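Long-range contacts in transaminase (Bacillus megaterium, PDB 5G0A), which probably catalyses pyridoxal-phosphate-dependent, S-selective transfer of amino groups between amines and carbonyl compounds, as a class-III aminotransferase: residues Y82-D87 and V328-G333; G113-V118 and A307-V312; A95-I100 and A339-N344; Q66-V71 and L345-E350. One frame throughout, in Å; residues are numbered along the deposited sequence.

Contact 1. Residues Y82-D87 and V328-G333; sequences YGFVWD and VSTYAG. With PLP (pyridoxal-5'-phosphate), chain E.
Two irregular loops meet with their backbones 6.2 Å apart between the CA atoms of Trp86 and Thr330 and 5.8 Å between those of Asp87 and Gly333, with no direct hydrogen bond between the segments, and residues 328-333 fold back in a type I beta turn from Ser329 to Ala332. Phe84, its CG anti to the backbone N (chi1 169°), carries its ring to that turn. CZ meets Thr330 O at 3.1 Å, the oxygen lying at the ring edge near its plane. Tyr331 presents its own edge to one face of Phe84, an offset edge-to-face pair with centroids 5.6 Å apart and planes at 84°; Trp86 N lies over the opposite face, toward the rim. Farther along, the Trp86 side chain crosses that of Val328 at about a right angle, CZ3 to CG2 at 3.6 Å. Two waters fill in for direct polar contacts: one joins Val85 O to Ala332 O, the other touches Ser329 O and Ala332 O and bonds weakly to Asp87 N. On the far side of the turn, Thr330 N (2.8 Å) and Thr330 OG1 (2.7 Å) both donate to PLP O2P. Gly121 and Ser122 of the second subunit also bind this cofactor, so its phosphate site spans the subunit interface. Segment 82-87 bridges helices 69-78 and 92-105, Asp87 forming salt bridges with Lys94 and Arg116 of strand 112-118, while segment 328-333 leads into helix 335-350.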
loop_
_atom_site.group_PDB
_atom_site.type_symbol
_atom_site.label_atom_id
_atom_site.label_comp_id
_atom_site.label_asym_id
_atom_site.label_seq_id
_atom_site.Cartn_x
_atom_site.Cartn_y
_atom_site.Cartn_z
ATOM N N TYR B 82 -0.227 13.054 -42.369
ATOM C CA TYR B 82 0.445 12.903 -41.090
ATOM C C TYR B 82 1.554 11.838 -41.182
ATOM O O TYR B 82 1.452 10.940 -42.013
ATOM C CB TYR B 82 -0.608 12.464 -40.057
ATOM C CG TYR B 82 -1.738 13.458 -39.853
ATOM C CD1 TYR B 82 -1.512 14.676 -39.187
ATOM C CD2 TYR B 82 -3.036 13.162 -40.284
ATOM C CE1 TYR B 82 -2.546 15.583 -38.974
ATOM C CE2 TYR B 82 -4.078 14.054 -40.074
ATOM C CZ TYR B 82 -3.832 15.264 -39.427
ATOM O OH TYR B 82 -4.870 16.145 -39.213
ATOM N N GLY B 83 2.596 11.893 -40.339
ATOM C CA GLY B 83 2.778 12.900 -39.296
ATOM C C GLY B 83 2.257 12.478 -37.930
ATOM O O GLY B 83 1.682 11.392 -37.751
ATOM N N PHE B 84 2.453 13.372 -36.971
ATOM C CA PHE B 84 1.992 13.131 -35.610
ATOM C C PHE B 84 1.669 14.453 -34.927
ATOM O O PHE B 84 2.465 15.390 -34.980
ATOM C CB PHE B 84 3.090 12.418 -34.813
ATOM C CG PHE B 84 2.791 12.380 -33.330
ATOM C CD1 PHE B 84 1.768 11.552 -32.862
ATOM C CD2 PHE B 84 3.465 13.216 -32.439
ATOM C CE1 PHE B 84 1.422 11.547 -31.513
ATOM C CE2 PHE B 84 3.121 13.211 -31.068
ATOM C CZ PHE B 84 2.103 12.367 -30.620
ATOM N N VAL B 85 0.512 14.517 -34.272
ATOM C CA VAL B 85 0.260 15.591 -33.296
ATOM C C VAL B 85 -0.275 14.956 -32.021
ATOM O O VAL B 85 -0.945 13.910 -32.085
ATOM C CB VAL B 85 -0.723 16.692 -33.796
ATOM C CG1 VAL B 85 -0.109 17.474 -34.963
ATOM C CG2 VAL B 85 -2.096 16.120 -34.134
ATOM N N TRP B 86 0.023 15.579 -30.880
ATOM C CA TRP B 86 -0.471 15.052 -29.622
ATOM C C TRP B 86 -1.822 15.650 -29.267
ATOM O O TRP B 86 -2.376 16.462 -30.026
ATOM C CB TRP B 86 0.542 15.186 -28.481
ATOM C CG TRP B 86 0.811 16.557 -27.903
ATOM C CD1 TRP B 86 1.557 17.568 -28.455
ATOM C CD2 TRP B 86 0.400 17.022 -26.616
ATOM N NE1 TRP B 86 1.644 18.628 -27.592
ATOM C CE2 TRP B 86 0.927 18.331 -26.459
ATOM C CE3 TRP B 86 -0.370 16.460 -25.573
ATOM C CZ2 TRP B 86 0.725 19.088 -25.302
ATOM C CZ3 TRP B 86 -0.598 17.241 -24.415
ATOM C CH2 TRP B 86 -0.048 18.548 -24.305
ATOM N N ASP B 87 -2.346 15.241 -28.117
ATOM C CA ASP B 87 -3.786 15.355 -27.845
ATOM C C ASP B 87 -4.257 16.797 -27.667
ATOM O O ASP B 87 -5.461 17.053 -27.700
ATOM C CB ASP B 87 -4.128 14.530 -26.589
ATOM C CG ASP B 87 -5.614 14.233 -26.454
ATOM O OD1 ASP B 87 -6.260 13.829 -27.461
ATOM O OD2 ASP B 87 -6.111 14.389 -25.315
ATOM N N VAL B 328 -1.110 13.379 -19.521
ATOM C CA VAL B 328 -0.654 13.328 -20.909
ATOM C C VAL B 328 -0.128 11.935 -21.230
ATOM O O VAL B 328 0.506 11.269 -20.391
ATOM C CB VAL B 328 0.412 14.424 -21.208
ATOM C CG1 VAL B 328 1.607 14.298 -20.266
ATOM C CG2 VAL B 328 0.841 14.400 -22.685
ATOM N N SER B 329 -0.434 11.490 -22.444
ATOM C CA SER B 329 0.073 10.236 -22.994
ATOM C C SER B 329 0.536 10.592 -24.415
ATOM O O SER B 329 -0.250 11.117 -25.204
ATOM C CB SER B 329 -1.037 9.178 -23.019
ATOM O OG SER B 329 -0.697 8.137 -23.914
ATOM N N THR B 330 1.806 10.343 -24.746
ATOM C CA THR B 330 2.330 10.803 -26.047
ATOM C C THR B 330 1.397 10.412 -27.212
ATOM O O THR B 330 0.948 11.288 -27.975
ATOM C CB THR B 330 3.768 10.280 -26.308
ATOM O OG1 THR B 330 4.616 10.691 -25.219
ATOM C CG2 THR B 330 4.331 10.884 -27.607
ATOM N N TYR B 331 1.111 9.120 -27.349
ATOM C CA TYR B 331 0.405 8.621 -28.523
ATOM C C TYR B 331 -1.121 8.634 -28.402
ATOM O O TYR B 331 -1.822 8.217 -29.322
ATOM C CB TYR B 331 0.926 7.248 -28.958
ATOM C CG TYR B 331 2.400 7.318 -29.314
ATOM C CD1 TYR B 331 2.901 8.396 -30.051
ATOM C CD2 TYR B 331 3.290 6.342 -28.890
ATOM C CE1 TYR B 331 4.248 8.487 -30.376
ATOM C CE2 TYR B 331 4.648 6.421 -29.234
ATOM C CZ TYR B 331 5.109 7.510 -29.970
ATOM O OH TYR B 331 6.453 7.640 -30.324
ATOM N N ALA B 332 -1.638 9.113 -27.268
ATOM C CA ALA B 332 -3.093 9.250 -27.139
ATOM C C ALA B 332 -3.651 10.122 -28.263
ATOM O O ALA B 332 -3.274 11.292 -28.390
ATOM C CB ALA B 332 -3.453 9.876 -25.791
ATOM N N GLY B 333 -4.557 9.546 -29.050
ATOM C CA GLY B 333 -5.219 10.266 -30.136
ATOM C C GLY B 333 -4.419 10.289 -31.433
ATOM O O GLY B 333 -4.767 11.023 -32.365
HETATM N N1 PLP E . 9.432 8.522 -19.663
HETATM C C2 PLP E . 9.909 9.701 -20.088
HETATM C C2A PLP E . 11.258 10.225 -19.635
HETATM C C3 PLP E . 9.139 10.479 -21.053
HETATM O O3 PLP E . 9.618 11.659 -21.495
HETATM C C4 PLP E . 7.854 9.933 -21.534
HETATM C C4A PLP E . 7.057 10.683 -22.586
HETATM C C5 PLP E . 7.430 8.637 -20.979
HETATM C C6 PLP E . 8.236 7.996 -20.047
HETATM C C5A PLP E . 6.089 8.001 -21.302
HETATM O O4P PLP E . 5.858 7.802 -22.671
HETATM P P PLP E . 4.360 7.730 -23.223
HETATM O O1P PLP E . 3.566 6.767 -22.376
HETATM O O2P PLP E . 3.857 9.163 -23.172
HETATM O O3P PLP E . 4.540 7.216 -24.607
HETATM O O HOH W 1 -3.097 13.085 -30.494
HETATM O O HOH W 2 -1.489 12.747 -26.938
#

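Contact 2. Residues G113-V118 and A307-V312; sequences GKVRFV and AGAVLV
Phe117 meets Ala309 and Gly308 across the strands: its ring has Val115 CG1 over the centre of one face, 3.6 Å above the plane, Gly308 O at its edge, and Ala309 CB obliquely placed 3.7 Å from CD1. The same side of the sheet holds Leu311, whose CD1 touches Val115 CG2 at 3.7 Å and also approaches Lys114 O. Opposite, Arg116 CB rests 3.8 Å from Val310 CG1, while the guanidinium leads away to a salt bridge with Asp87. Hydrogen-bonded and non-hydrogen-bonded pairs alternate. Arg116 and Val310 exchange two bonds, N to O 2.9 Å each way. Val118 and Gly308 do likewise, but each donor stands above the acceptor's carbonyl plane, more than 50° out of it. At the other end Val312 O accepts from both Gly113 N (2.8 Å) and Lys114 N (3.2 Å), a classic beta bulge. Beyond it, Lys114 NZ pairs with Asp321. Strand 308-313 also bonds to strand 293-296, antiparallel to both neighbours, with 112-118 outermost within the chain; one reversed strand in a seven-stranded sheet is the signature of the large domain of fold-type I PLP enzymes.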
loop_
_atom_site.group_PDB
_atom_site.type_symbol
_atom_site.label_atom_id
_atom_site.label_comp_id
_atom_site.label_asym_id
_atom_site.label_seq_id
_atom_site.Cartn_x
_atom_site.Cartn_y
_atom_site.Cartn_z
ATOM N N GLY B 113 -21.185 10.263 -22.882
ATOM C CA GLY B 113 -20.787 11.660 -22.795
ATOM C C GLY B 113 -19.580 12.021 -23.640
ATOM O O GLY B 113 -19.697 12.740 -24.647
ATOM N N LYS B 114 -18.397 11.565 -23.202
ATOM C CA LYS B 114 -17.156 11.911 -23.879
ATOM C C LYS B 114 -16.173 10.723 -23.920
ATOM O O LYS B 114 -16.222 9.846 -23.085
ATOM C CB LYS B 114 -16.474 13.087 -23.172
ATOM C CG LYS B 114 -17.070 14.457 -23.472
ATOM C CD LYS B 114 -16.177 15.547 -22.916
ATOM C CE LYS B 114 -16.441 16.905 -23.565
ATOM N NZ LYS B 114 -15.339 17.828 -23.170
ATOM N N VAL B 115 -15.296 10.732 -24.920
ATOM C CA VAL B 115 -14.266 9.712 -25.116
ATOM C C VAL B 115 -12.866 10.312 -24.862
ATOM O O VAL B 115 -12.584 11.504 -25.190
ATOM C CB VAL B 115 -14.305 9.152 -26.577
ATOM C CG1 VAL B 115 -13.182 8.153 -26.830
ATOM C CG2 VAL B 115 -15.647 8.512 -26.914
ATOM N N ARG B 116 -11.981 9.487 -24.305
ATOM C CA ARG B 116 -10.532 9.766 -24.339
ATOM C C ARG B 116 -9.883 8.609 -25.051
ATOM O O ARG B 116 -10.028 7.461 -24.618
ATOM C CB ARG B 116 -9.910 9.901 -22.941
ATOM C CG ARG B 116 -8.364 9.923 -22.972
ATOM C CD ARG B 116 -7.778 10.758 -21.830
ATOM N NE ARG B 116 -6.297 10.688 -21.781
ATOM C CZ ARG B 116 -5.483 11.451 -22.503
ATOM N NH1 ARG B 116 -5.979 12.322 -23.385
ATOM N NH2 ARG B 116 -4.173 11.307 -22.363
ATOM N N PHE B 117 -9.177 8.896 -26.148
ATOM C CA PHE B 117 -8.453 7.835 -26.844
ATOM C C PHE B 117 -7.057 7.670 -26.265
ATOM O O PHE B 117 -6.377 8.659 -25.956
ATOM C CB PHE B 117 -8.353 8.159 -28.339
ATOM C CG PHE B 117 -9.673 8.073 -29.051
ATOM C CD1 PHE B 117 -10.213 6.834 -29.347
ATOM C CD2 PHE B 117 -10.365 9.236 -29.428
ATOM C CE1 PHE B 117 -11.435 6.719 -30.015
ATOM C CE2 PHE B 117 -11.588 9.144 -30.085
ATOM C CZ PHE B 117 -12.117 7.882 -30.382
ATOM N N VAL B 118 -6.650 6.413 -26.166
ATOM C CA VAL B 118 -5.297 6.025 -25.782
ATOM C C VAL B 118 -4.801 4.956 -26.751
ATOM O O VAL B 118 -5.394 4.762 -27.813
ATOM C CB VAL B 118 -5.249 5.562 -24.295
ATOM C CG1 VAL B 118 -5.427 6.764 -23.357
ATOM C CG2 VAL B 118 -6.323 4.503 -24.006
ATOM N N ALA B 307 -4.860 1.165 -30.737
ATOM C CA ALA B 307 -5.772 2.147 -30.202
ATOM C C ALA B 307 -6.556 1.545 -29.035
ATOM O O ALA B 307 -6.865 0.344 -29.029
ATOM C CB ALA B 307 -6.765 2.592 -31.271
ATOM N N GLY B 308 -6.868 2.408 -28.060
ATOM C CA GLY B 308 -7.773 2.056 -26.975
ATOM C C GLY B 308 -8.602 3.294 -26.688
ATOM O O GLY B 308 -8.333 4.378 -27.227
ATOM N N ALA B 309 -9.639 3.154 -25.863
ATOM C CA ALA B 309 -10.431 4.326 -25.536
ATOM C C ALA B 309 -11.217 4.091 -24.276
ATOM O O ALA B 309 -11.590 2.951 -23.971
ATOM C CB ALA B 309 -11.423 4.645 -26.657
ATOM N N VAL B 310 -11.563 5.199 -23.633
ATOM C CA VAL B 310 -12.544 5.142 -22.552
ATOM C C VAL B 310 -13.696 6.072 -22.903
ATOM O O VAL B 310 -13.481 7.163 -23.433
ATOM C CB VAL B 310 -11.873 5.471 -21.176
ATOM C CG1 VAL B 310 -11.259 6.868 -21.190
ATOM C CG2 VAL B 310 -12.907 5.358 -20.055
ATOM N N LEU B 311 -14.922 5.628 -22.631
ATOM C CA LEU B 311 -16.114 6.442 -22.857
ATOM C C LEU B 311 -16.803 6.586 -21.499
ATOM O O LEU B 311 -17.070 5.588 -20.836
ATOM C CB LEU B 311 -17.055 5.754 -23.839
ATOM C CG LEU B 311 -18.471 6.367 -23.991
ATOM C CD1 LEU B 311 -18.387 7.787 -24.545
ATOM C CD2 LEU B 311 -19.316 5.442 -24.881
ATOM N N VAL B 312 -17.021 7.828 -21.102
ATOM C CA VAL B 312 -17.629 8.118 -19.805
ATOM C C VAL B 312 -18.994 8.765 -20.022
ATOM O O VAL B 312 -19.244 9.378 -21.071
ATOM C CB VAL B 312 -16.765 9.073 -18.937
ATOM C CG1 VAL B 312 -15.333 8.534 -18.766
ATOM C CG2 VAL B 312 -16.733 10.504 -19.502
#

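Contact 3. Residues A95-I100 and A339-N344; sequences AKAAKI and AAVCAN
Cys342 and Lys96 are brought together by their first torsions: SG stands anti to its carbonyl carbon (chi1 -74°), and the lysine CG anti to its backbone N (chi1 -178°). Both residues already point at the partner helix, and these torsions place SG and CG side by side. The sulfur is then the central group. It lies 3.5 Å from Ala97 N and 3.8 Å from Lys96 CB, and the lysine chain continues past it, with CG at 3.9 Å from SG and both CD and CE little farther. CE also approaches Cys342 CB. Lys96 thus packs alongside the thiol with its methylenes, bends at chi3, and sends NZ on to a salt bridge with Glu346 one turn farther along the partner helix; that bond is modelled too short for its exact length to be trusted. An alanine in place of Lys96 would probably leave Glu346 without its positive mate and open a gap beside the sulfur where the methylenes had lain.

Ala97 is the point of closest approach, its CA 5.1 Å from that of Cys342, and its methyl touches Val341 CG1 at 4.0 Å as well as SG. Ile100 closes the far end, CD1 reaching 4.2 Å from Cys342 O. No hydrogen bond crosses; the axes of the short helical segments run 8.8 Å apart at 34°, roughly in the same direction. The pair belongs to a layered packing: Ala97 and Ala98 lie against Phe117 of strand 112-118, Ala339, Ala340 and Ala343 against helix 69-78, and Trp16 of the second subunit packs on Lys96.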
loop_
_atom_site.group_PDB
_atom_site.type_symbol
_atom_site.label_atom_id
_atom_site.label_comp_id
_atom_site.label_asym_id
_atom_site.label_seq_id
_atom_site.Cartn_x
_atom_site.Cartn_y
_atom_site.Cartn_z
ATOM N N ALA B 95 -11.670 13.517 -33.848
ATOM C CA ALA B 95 -13.012 14.028 -33.507
ATOM C C ALA B 95 -14.086 13.139 -34.140
ATOM O O ALA B 95 -15.113 12.846 -33.520
ATOM C CB ALA B 95 -13.156 15.481 -33.959
ATOM N N LYS B 96 -13.823 12.687 -35.362
ATOM C CA LYS B 96 -14.756 11.835 -36.082
ATOM C C LYS B 96 -14.902 10.495 -35.371
ATOM O O LYS B 96 -16.007 9.986 -35.241
ATOM C CB LYS B 96 -14.294 11.606 -37.519
ATOM C CG LYS B 96 -15.258 10.771 -38.341
ATOM C CD LYS B 96 -14.847 10.870 -39.801
ATOM C CE LYS B 96 -15.106 9.565 -40.512
ATOM N NZ LYS B 96 -14.611 9.553 -41.925
ATOM N N ALA B 97 -13.787 9.917 -34.906
ATOM C CA ALA B 97 -13.866 8.612 -34.260
ATOM C C ALA B 97 -14.796 8.675 -33.029
ATOM O O ALA B 97 -15.580 7.757 -32.790
ATOM C CB ALA B 97 -12.478 8.101 -33.854
ATOM N N ALA B 98 -14.680 9.747 -32.255
ATOM C CA ALA B 98 -15.505 9.911 -31.055
ATOM C C ALA B 98 -16.979 10.127 -31.440
ATOM O O ALA B 98 -17.886 9.555 -30.804
ATOM C CB ALA B 98 -14.987 11.059 -30.202
ATOM N N LYS B 99 -17.197 10.926 -32.487
ATOM C CA LYS B 99 -18.560 11.173 -33.016
ATOM C C LYS B 99 -19.219 9.861 -33.488
ATOM O O LYS B 99 -20.394 9.607 -33.206
ATOM C CB LYS B 99 -18.538 12.244 -34.129
ATOM C CG LYS B 99 -19.917 12.522 -34.767
ATOM C CD LYS B 99 -20.184 11.580 -35.920
ATOM C CE LYS B 99 -21.483 11.905 -36.661
ATOM N NZ LYS B 99 -21.565 11.144 -37.937
ATOM N N ILE B 100 -18.461 9.022 -34.190
ATOM C CA ILE B 100 -18.978 7.740 -34.640
ATOM C C ILE B 100 -19.436 6.900 -33.471
ATOM O O ILE B 100 -20.534 6.343 -33.489
ATOM C CB ILE B 100 -17.952 6.964 -35.473
ATOM C CG1 ILE B 100 -17.682 7.748 -36.773
ATOM C CG2 ILE B 100 -18.464 5.557 -35.786
ATOM C CD1 ILE B 100 -16.495 7.214 -37.549
ATOM N N ALA B 339 -7.300 7.488 -37.766
ATOM C CA ALA B 339 -7.755 7.179 -39.142
ATOM C C ALA B 339 -8.167 5.711 -39.289
ATOM O O ALA B 339 -9.182 5.408 -39.932
ATOM C CB ALA B 339 -6.680 7.573 -40.155
ATOM N N ALA B 340 -7.367 4.798 -38.718
ATOM C CA ALA B 340 -7.673 3.377 -38.663
ATOM C C ALA B 340 -8.981 3.086 -37.925
ATOM O O ALA B 340 -9.824 2.321 -38.423
ATOM C CB ALA B 340 -6.509 2.600 -38.041
ATOM N N VAL B 341 -9.155 3.682 -36.736
ATOM C CA VAL B 341 -10.407 3.506 -35.995
ATOM C C VAL B 341 -11.613 3.940 -36.837
ATOM O O VAL B 341 -12.607 3.210 -36.943
ATOM C CB VAL B 341 -10.383 4.268 -34.645
ATOM C CG1 VAL B 341 -11.748 4.200 -33.962
ATOM C CG2 VAL B 341 -9.336 3.639 -33.741
ATOM N N CYS B 342 -11.522 5.135 -37.410
ATOM C CA CYS B 342 -12.611 5.666 -38.238
ATOM C C CYS B 342 -12.971 4.713 -39.354
ATOM O O CYS B 342 -14.145 4.388 -39.534
ATOM C CB CYS B 342 -12.259 7.028 -38.846
ATOM S SG CYS B 342 -12.265 8.425 -37.729
ATOM N N ALA B 343 -11.967 4.234 -40.078
ATOM C CA ALA B 343 -12.227 3.338 -41.207
ATOM C C ALA B 343 -12.760 1.986 -40.738
ATOM O O ALA B 343 -13.672 1.434 -41.334
ATOM C CB ALA B 343 -10.982 3.167 -42.059
ATOM N N ASN B 344 -12.203 1.452 -39.651
ATOM C CA ASN B 344 -12.686 0.184 -39.116
ATOM C C ASN B 344 -14.180 0.265 -38.764
ATOM O O ASN B 344 -14.976 -0.599 -39.148
ATOM C CB ASN B 344 -11.867 -0.169 -37.865
ATOM C CG ASN B 344 -12.378 -1.391 -37.163
ATOM O OD1 ASN B 344 -12.345 -2.489 -37.698
ATOM N ND2 ASN B 344 -12.794 -1.213 -35.913
#

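Contact 4. Residues Q66-V71 and L345-E350; sequences QKNQKV and LEVMME. Unlike the reference sequence in segment 66-71: Gln69 (reference Pro).
Lys70 reaches across to Val347 and Glu350, and its chain can be followed atom by atom. CB touches Val347 CG2 at 3.8 Å. CG stands anti to the carbonyl carbon (chi1 -66°), and from there the chain runs extended, crossing the valine. CD still feels that methyl but is already 3.4 Å from Glu350 OE2, and CE lies 3.6 Å from the same oxygen. NZ ends in a salt bridge, 2.8 Å from Glu350 OE2, the two side chains meeting tip to tip; it comes to the anti side of the carboxylate, 31° out of its plane. Glu351 is a second and stronger partner of NZ, so the ammonium probably shares its charge between two carboxylates.

Beside this exposed pair the contact rests on Val347. Its CG1 lies 4.1 Å from Asn68 ND2, and its CG2 meets Val71 CG2 at a looser 4.4 Å. Asn68 is the N-cap of helix 69-78: OD1 accepts from Val71 N at 2.8 Å, with an N-H...O angle of 163°. An alanine at Asn68 would probably leave Val71 N without its capping acceptor and open a gap beside Val347 CG1. The contact thus sets the start of helix 69-78 against the last turn of helix 335-350, with Phe353 of helix 353-374 also packing on Val347, and helix 92-105 lying against Leu345 and Met349.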
loop_
_atom_site.group_PDB
_atom_site.type_symbol
_atom_site.label_atom_id
_atom_site.label_comp_id
_atom_site.label_asym_id
_atom_site.label_seq_id
_atom_site.Cartn_x
_atom_site.Cartn_y
_atom_site.Cartn_z
ATOM N N GLN B 66 -8.478 -9.858 -41.061
ATOM C CA GLN B 66 -7.092 -9.486 -41.258
ATOM C C GLN B 66 -6.915 -8.729 -42.550
ATOM O O GLN B 66 -7.406 -9.175 -43.601
ATOM C CB GLN B 66 -6.228 -10.747 -41.351
ATOM C CG GLN B 66 -6.074 -11.511 -40.035
ATOM C CD GLN B 66 -4.967 -10.959 -39.160
ATOM O OE1 GLN B 66 -4.277 -9.990 -39.531
ATOM N NE2 GLN B 66 -4.773 -11.582 -38.001
ATOM N N LYS B 67 -6.186 -7.622 -42.483
ATOM C CA LYS B 67 -5.742 -6.905 -43.708
ATOM C C LYS B 67 -6.921 -6.539 -44.598
ATOM O O LYS B 67 -6.971 -6.831 -45.816
ATOM C CB LYS B 67 -4.661 -7.719 -44.455
ATOM C CG LYS B 67 -3.809 -6.899 -45.430
ATOM C CD LYS B 67 -2.780 -7.767 -46.151
ATOM C CE LYS B 67 -3.401 -8.605 -47.263
ATOM N NZ LYS B 67 -2.593 -9.857 -47.472
ATOM N N ASN B 68 -7.898 -5.892 -43.985
ATOM C CA ASN B 68 -9.019 -5.353 -44.726
ATOM C C ASN B 68 -8.525 -4.236 -45.638
ATOM O O ASN B 68 -7.891 -3.276 -45.196
ATOM C CB ASN B 68 -10.083 -4.832 -43.763
ATOM C CG ASN B 68 -11.219 -4.138 -44.484
ATOM O OD1 ASN B 68 -11.123 -2.958 -44.810
ATOM N ND2 ASN B 68 -12.315 -4.849 -44.697
ATOM N N GLN B 69 -8.831 -4.370 -46.930
ATOM C CA GLN B 69 -8.334 -3.427 -47.925
ATOM C C GLN B 69 -8.825 -2.009 -47.733
ATOM O O GLN B 69 -8.062 -1.064 -47.954
ATOM C CB GLN B 69 -8.658 -3.938 -49.336
ATOM C CG GLN B 69 -7.960 -5.264 -49.595
ATOM C CD GLN B 69 -6.461 -5.182 -49.353
ATOM O OE1 GLN B 69 -5.922 -5.838 -48.452
ATOM N NE2 GLN B 69 -5.782 -4.332 -50.129
ATOM N N LYS B 70 -10.081 -1.844 -47.314
ATOM C CA LYS B 70 -10.614 -0.510 -47.122
ATOM C C LYS B 70 -9.930 0.213 -45.939
ATOM O O LYS B 70 -9.645 1.417 -46.013
ATOM C CB LYS B 70 -12.134 -0.552 -46.931
ATOM C CG LYS B 70 -12.918 -1.022 -48.148
ATOM C CD LYS B 70 -14.411 -1.000 -47.854
ATOM C CE LYS B 70 -15.249 -1.226 -49.105
ATOM N NZ LYS B 70 -16.574 -1.785 -48.707
ATOM N N VAL B 71 -9.716 -0.519 -44.845
ATOM C CA VAL B 71 -9.009 0.053 -43.695
ATOM C C VAL B 71 -7.583 0.408 -44.058
ATOM O O VAL B 71 -7.126 1.512 -43.795
ATOM C CB VAL B 71 -9.040 -0.873 -42.461
ATOM C CG1 VAL B 71 -8.128 -0.340 -41.359
ATOM C CG2 VAL B 71 -10.472 -0.957 -41.947
ATOM N N LEU B 345 -14.555 1.329 -38.053
ATOM C CA LEU B 345 -15.940 1.512 -37.618
ATOM C C LEU B 345 -16.864 1.777 -38.820
ATOM O O LEU B 345 -18.017 1.324 -38.842
ATOM C CB LEU B 345 -16.036 2.653 -36.597
ATOM C CG LEU B 345 -15.279 2.359 -35.283
ATOM C CD1 LEU B 345 -15.448 3.480 -34.263
ATOM C CD2 LEU B 345 -15.719 1.016 -34.712
ATOM N N GLU B 346 -16.350 2.510 -39.802
ATOM C CA GLU B 346 -17.166 2.840 -40.995
ATOM C C GLU B 346 -17.464 1.583 -41.784
ATOM O O GLU B 346 -18.595 1.391 -42.229
ATOM C CB GLU B 346 -16.471 3.894 -41.857
ATOM C CG GLU B 346 -16.646 5.290 -41.271
ATOM C CD GLU B 346 -15.669 6.290 -41.833
ATOM O OE1 GLU B 346 -14.760 5.887 -42.583
ATOM O OE2 GLU B 346 -15.808 7.480 -41.506
ATOM N N VAL B 347 -16.453 0.721 -41.940
ATOM C CA VAL B 347 -16.631 -0.565 -42.631
ATOM C C VAL B 347 -17.588 -1.489 -41.871
ATOM O O VAL B 347 -18.492 -2.098 -42.458
ATOM C CB VAL B 347 -15.277 -1.283 -42.901
ATOM C CG1 VAL B 347 -15.518 -2.659 -43.525
ATOM C CG2 VAL B 347 -14.385 -0.443 -43.811
ATOM N N MET B 348 -17.368 -1.600 -40.558
ATOM C CA MET B 348 -18.241 -2.359 -39.683
ATOM C C MET B 348 -19.710 -1.918 -39.830
ATOM O O MET B 348 -20.593 -2.755 -39.930
ATOM C CB MET B 348 -17.750 -2.198 -38.241
ATOM C CG MET B 348 -17.729 -3.488 -37.468
ATOM S SD MET B 348 -17.035 -3.220 -35.832
ATOM C CE MET B 348 -15.417 -3.998 -36.020
ATOM N N MET B 349 -19.967 -0.615 -39.864
ATOM C CA MET B 349 -21.327 -0.096 -40.005
ATOM C C MET B 349 -21.901 -0.335 -41.409
ATOM O O MET B 349 -23.033 -0.824 -41.560
ATOM C CB MET B 349 -21.382 1.401 -39.671
ATOM C CG MET B 349 -21.207 1.727 -38.187
ATOM S SD MET B 349 -21.391 3.490 -37.836
ATOM C CE MET B 349 -19.996 4.143 -38.752
ATOM N N GLU B 350 -21.117 0.013 -42.426
ATOM C CA GLU B 350 -21.589 -0.019 -43.819
ATOM C C GLU B 350 -21.876 -1.442 -44.305
ATOM O O GLU B 350 -22.793 -1.652 -45.119
ATOM C CB GLU B 350 -20.589 0.684 -44.745
ATOM C CG GLU B 350 -19.627 -0.247 -45.464
ATOM C CD GLU B 350 -18.388 0.436 -46.013
ATOM O OE1 GLU B 350 -18.295 1.680 -45.953
ATOM O OE2 GLU B 350 -17.496 -0.293 -46.503
#

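Contacts 2 and 3 are buried, contacts 1 and 4 only partly so, and the chemistry follows: backbone bonds in the sheet, sulfur and methyl packing between the helices, waters and phosphate at the loops, a salt bridge at the exposed surface. Contacts 3 and 4 use successive parts of helix 335-350, setting helices 92-105 and 69-78 against it, and Ile100 CG2 touches Met349 CE at 3.6 Å. Contact 2 meets contact 3 through Phe117 CZ and Ala97 CB, 3.5 Å apart, and contact 1 through the ion pair of Arg116 NH1 and Asp87 OD2, 2.8 Å apart. Contacts 1 and 4 do not touch, their nearest atoms about 13 Å apart.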